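Local coordinates for protein extracellular PQQ-dependent sugar dehydrogenase (Coprinopsis cinerea, PDB 6JT6) that probably passes electrons through its haem b cytochrome domain after the quinone-dependent catalytic domain has oxidised a pyranose sugar, at residues G108-G111 with N112-R115; Y118-Q121 with N122-R125. All coordinates share one frame; numbering follows the deposited sequence.

Contact 1 (G108-G111 with N112-R115); sequences GTNG and NIQR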
loop_
_atom_site.group_PDB
_atom_site.type_symbol
_atom_site.label_atom_id
_atom_site.label_comp_id
_atom_site.label_asym_id
_atom_site.label_seq_id
_atom_site.Cartn_x
_atom_site.Cartn_y
_atom_site.Cartn_z
ATOM N N GLY A 108 4.388 6.519 10.204
ATOM C CA GLY A 108 4.241 6.463 11.669
ATOM C C GLY A 108 2.898 7.043 12.059
ATOM O O GLY A 108 1.923 6.894 11.312
ATOM N N THR A 109 2.839 7.704 13.214
ATOM C CA THR A 109 1.596 8.300 13.679
ATOM C C THR A 109 1.788 9.688 14.260
ATOM O O THR A 109 2.832 9.968 14.851
ATOM C CB THR A 109 0.810 7.354 14.642
ATOM O OG1 THR A 109 -0.468 7.938 14.966
ATOM C CG2 THR A 109 1.592 7.059 15.902
ATOM N N ASN A 110 0.808 10.561 14.043
ATOM C CA ASN A 110 0.792 11.881 14.701
ATOM C C ASN A 110 -0.267 11.898 15.813
ATOM O O ASN A 110 -0.561 12.952 16.391
ATOM C CB ASN A 110 0.576 13.027 13.697
ATOM C CG ASN A 110 -0.742 12.921 12.927
ATOM O OD1 ASN A 110 -1.618 12.110 13.253
ATOM N ND2 ASN A 110 -0.865 13.728 11.856
ATOM N N GLY A 111 -0.824 10.720 16.098
ATOM C CA GLY A 111 -1.905 10.576 17.067
ATOM C C GLY A 111 -3.295 10.832 16.506
ATOM O O GLY A 111 -4.277 10.530 17.168
ATOM N N ASN A 112 -3.379 11.408 15.310
ATOM C CA ASN A 112 -4.637 11.611 14.604
ATOM C C ASN A 112 -4.749 10.606 13.437
ATOM O O ASN A 112 -5.776 9.964 13.267
ATOM C CB ASN A 112 -4.753 13.055 14.102
ATOM C CG ASN A 112 -4.914 14.074 15.247
ATOM O OD1 ASN A 112 -5.307 13.719 16.360
ATOM N ND2 ASN A 112 -4.607 15.346 14.969
ATOM N N ILE A 113 -3.680 10.501 12.639
ATOM C CA ILE A 113 -3.589 9.537 11.558
ATOM C C ILE A 113 -2.441 8.580 11.798
ATOM O O ILE A 113 -1.521 8.883 12.562
ATOM C CB ILE A 113 -3.479 10.204 10.150
ATOM C CG1 ILE A 113 -2.258 11.138 10.020
ATOM C CG2 ILE A 113 -4.768 10.949 9.842
ATOM C CD1 ILE A 113 -1.790 11.385 8.594
ATOM N N GLN A 114 -2.521 7.405 11.178
ATOM C CA GLN A 114 -1.321 6.599 10.905
ATOM C C GLN A 114 -1.030 6.569 9.384
ATOM O O GLN A 114 -1.955 6.592 8.550
ATOM C CB GLN A 114 -1.426 5.194 11.480
ATOM C CG GLN A 114 -2.551 4.360 10.886
ATOM C CD GLN A 114 -2.651 3.018 11.551
ATOM O OE1 GLN A 114 -1.866 2.111 11.251
ATOM N NE2 GLN A 114 -3.635 2.864 12.456
ATOM N N ARG A 115 0.252 6.508 9.038
ATOM C CA ARG A 115 0.664 6.431 7.640
ATOM C C ARG A 115 1.725 5.373 7.445
ATOM O O ARG A 115 2.665 5.263 8.261
ATOM C CB ARG A 115 1.252 7.761 7.205
ATOM C CG ARG A 115 0.268 8.688 6.569
ATOM C CD ARG A 115 0.949 10.028 6.421
ATOM N NE ARG A 115 1.934 10.179 5.335
ATOM C CZ ARG A 115 1.671 10.806 4.178
ATOM N NH1 ARG A 115 0.430 11.234 3.908
ATOM N NH2 ARG A 115 2.621 10.997 3.293
#

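Contact 2 (Y118-Q121 with N122-R125); sequences YRCQ and NCTR. With NAG (2-acetamido-2-deoxy-beta-D-glucopyranose), chain B.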
loop_
_atom_site.group_PDB
_atom_site.type_symbol
_atom_site.label_atom_id
_atom_site.label_comp_id
_atom_site.label_asym_id
_atom_site.label_seq_id
_atom_site.Cartn_x
_atom_site.Cartn_y
_atom_site.Cartn_z
ATOM N N TYR A 118 5.508 3.268 1.394
ATOM C CA TYR A 118 6.411 2.168 1.114
ATOM C C TYR A 118 6.811 2.121 -0.357
ATOM O O TYR A 118 6.074 2.597 -1.235
ATOM C CB TYR A 118 5.793 0.820 1.588
ATOM C CG TYR A 118 4.503 0.477 0.872
ATOM C CD1 TYR A 118 4.516 -0.242 -0.346
ATOM C CD2 TYR A 118 3.251 0.876 1.397
ATOM C CE1 TYR A 118 3.334 -0.524 -1.007
ATOM C CE2 TYR A 118 2.062 0.570 0.751
ATOM C CZ TYR A 118 2.108 -0.119 -0.463
ATOM O OH TYR A 118 0.927 -0.447 -1.138
ATOM N N ARG A 119 8.005 1.584 -0.587
ATOM C CA ARG A 119 8.435 1.175 -1.907
ATOM C C ARG A 119 8.255 -0.326 -2.038
ATOM O O ARG A 119 8.620 -1.074 -1.159
ATOM C CB ARG A 119 9.902 1.567 -2.115
ATOM C CG ARG A 119 10.410 1.424 -3.565
ATOM C CD ARG A 119 11.950 1.384 -3.552
ATOM N NE ARG A 119 12.506 1.515 -4.889
ATOM C CZ ARG A 119 13.808 1.520 -5.137
ATOM N NH1 ARG A 119 14.663 1.385 -4.126
ATOM N NH2 ARG A 119 14.241 1.635 -6.388
ATOM N N CYS A 120 7.720 -0.768 -3.171
ATOM C CA CYS A 120 7.472 -2.190 -3.394
ATOM C C CYS A 120 8.165 -2.576 -4.672
ATOM O O CYS A 120 7.694 -2.239 -5.770
ATOM C CB CYS A 120 5.973 -2.465 -3.554
ATOM S SG CYS A 120 5.461 -4.177 -3.214
ATOM N N GLN A 121 9.256 -3.308 -4.546
ATOM C CA GLN A 121 9.979 -3.739 -5.733
ATOM C C GLN A 121 9.753 -5.201 -5.949
ATOM O O GLN A 121 9.611 -5.957 -4.974
ATOM C CB GLN A 121 11.472 -3.516 -5.554
ATOM C CG GLN A 121 11.869 -2.072 -5.608
ATOM C CD GLN A 121 13.305 -1.921 -5.179
ATOM O OE1 GLN A 121 13.599 -1.878 -3.976
ATOM N NE2 GLN A 121 14.208 -1.861 -6.153
ATOM N N ASN A 122 9.767 -5.603 -7.218
ATOM C CA ASN A 122 9.401 -6.966 -7.602
ATOM C C ASN A 122 7.952 -7.261 -7.157
ATOM O O ASN A 122 7.657 -8.268 -6.494
ATOM C CB ASN A 122 10.395 -7.981 -7.005
ATOM C CG ASN A 122 10.222 -9.372 -7.581
ATOM O OD1 ASN A 122 9.694 -9.540 -8.704
ATOM N ND2 ASN A 122 10.659 -10.386 -6.821
ATOM N N CYS A 123 7.058 -6.337 -7.492
ATOM C CA CYS A 123 5.681 -6.388 -7.054
ATOM C C CYS A 123 4.714 -6.249 -8.211
ATOM O O CYS A 123 3.545 -5.990 -7.978
ATOM C CB CYS A 123 5.410 -5.239 -6.068
ATOM S SG CYS A 123 6.400 -5.318 -4.574
ATOM N N THR A 124 5.189 -6.349 -9.456
ATOM C CA THR A 124 4.286 -6.106 -10.586
ATOM C C THR A 124 4.061 -7.367 -11.439
ATOM O O THR A 124 3.258 -7.336 -12.349
ATOM C CB THR A 124 4.792 -4.967 -11.474
ATOM O OG1 THR A 124 6.032 -5.388 -12.049
ATOM C CG2 THR A 124 5.029 -3.679 -10.663
ATOM N N ARG A 125 4.795 -8.446 -11.148
ATOM C CA ARG A 125 4.588 -9.758 -11.796
ATOM C C ARG A 125 4.513 -10.853 -10.752
ATOM O O ARG A 125 5.286 -10.847 -9.785
ATOM C CB ARG A 125 5.707 -10.067 -12.792
ATOM C CG ARG A 125 5.747 -9.114 -13.978
ATOM C CD ARG A 125 4.706 -9.453 -15.040
ATOM N NE ARG A 125 4.722 -8.468 -16.128
ATOM C CZ ARG A 125 3.805 -7.520 -16.316
ATOM N NH1 ARG A 125 3.938 -6.679 -17.338
ATOM N NH2 ARG A 125 2.759 -7.402 -15.494
HETATM C C1 NAG B . 10.573 -11.762 -7.260
HETATM C C2 NAG B . 11.746 -12.621 -6.797
HETATM C C3 NAG B . 11.581 -14.071 -7.270
HETATM C C4 NAG B . 10.192 -14.653 -6.967
HETATM C C5 NAG B . 9.071 -13.723 -7.465
HETATM C C6 NAG B . 7.737 -14.160 -6.871
HETATM C C7 NAG B . 13.875 -11.352 -6.779
HETATM C C8 NAG B . 14.961 -10.889 -7.715
HETATM N N2 NAG B . 12.929 -12.057 -7.397
HETATM O O3 NAG B . 12.564 -14.865 -6.614
HETATM O O4 NAG B . 10.082 -15.965 -7.566
HETATM O O5 NAG B . 9.286 -12.356 -7.069
HETATM O O6 NAG B . 6.613 -13.503 -7.486
HETATM O O7 NAG B . 13.878 -11.106 -5.575
#

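Contact 1 (G108-G111 with N112-R115)
OD1 of Asn110 is gripped by two backbone N-H groups, those of Ile113 and Asn112, and shows how one amide can fasten a tight chain reversal. The N-H of Ile113 meets OD1 at 2.7 Å, nearly straight and in the carbonyl plane, and the N-H of Asn112 lies 2.8 Å from OD1, more bent and tilted from that plane. With chi1 at 60°, CG is held between the backbone N and the carbonyl carbon, which brings the amide oxygen round to the backbone of Asn112 and Ile113; its ND2 comes within 3.5 Å of CG1 of Ile113, the two side chains crossing at a slant. Replacing Asn110 by a leucine would probably leave the N-H groups of Asn112 and Ile113 without their shared acceptor and let the bend slacken.

Ile113 O is gripped twice as well: it takes the hydroxyl of Thr109, OG1 lying 2.8 Å away and above the carbonyl plane, together with the backbone N of Asn110. OG1 stands opposite its own backbone N (chi1 -174°), where it can also receive the N-H of Gly111 at 3.0 Å, an ST turn. Gly111 has a positive phi, and a CB there would run into the preceding carbonyl.

Beyond the bend, Gly108 and Arg115 form an antiparallel hydrogen-bonded pair, Arg115 N reaching Gly108 O at 2.8 Å, while Thr109 faces Gln114 in a non-hydrogen-bonded one. The outer ends turn to other strands and loops: Arg115 to Asp9 and Gln49, Gln114 to Ala54. An Asx turn interlocked with an ST turn thus closes the beta hairpin of strands 100-109 and 113-121.

Contact 2 (Y118-Q121 with N122-R125)
The guanidinium of Arg119 has one face covered by the amide of Gln121, whose CD sits 3.4 Å above the plane and over its centre; the two flat groups run nearly parallel, and NE of Arg119 forms a salt bridge with Glu43. The backbone at Gln121 runs through the middle of the main feature, a Cys-X-X-Cys turn closed by a disulfide at the end of strand 113-121.

Cys120 SG and Cys123 SG are joined at 2.0 Å. The bridge has a left-handed twist (chi3 -83°), and because SG of Cys120 is placed opposite its backbone N while that of Cys123 lies beside its own, the two sulfurs meet across the bend. Both cysteines are buried against Phe44, and Cys123 SG also rests 3.3 Å from Gln121 O. Between them Asn122 takes a left-handed backbone conformation (phi 59°), which turns the chain out of the strand.

Asn122, Cys123 and Thr124 spell an N-glycosylation sequon, and the sugar is in place. Asn122 has its side chain extended away from the strand; its ND2 is hydrogen-bonded to Gly98 O and linked covalently to C1 of the N-acetylglucosamine at 1.4 Å.

Followed from the N terminus, strand 100-109 runs into contact 1, where the chain reverses and sets out again as strand 113-121. Contact 2 begins only after contact 1 is complete, at the far end of that same strand, so the two stand in series and neither nests within nor crosses the other. Their centres lie about 24 Å apart, on opposite sides of the chain's centre. Contact 1 ties strands 100-109 and 113-121 into a hairpin; contact 2 closes a short covalent loop where strand 113-121 gives way to the segment leading to strand 138-146, which belongs to the second sheet of the haem domain.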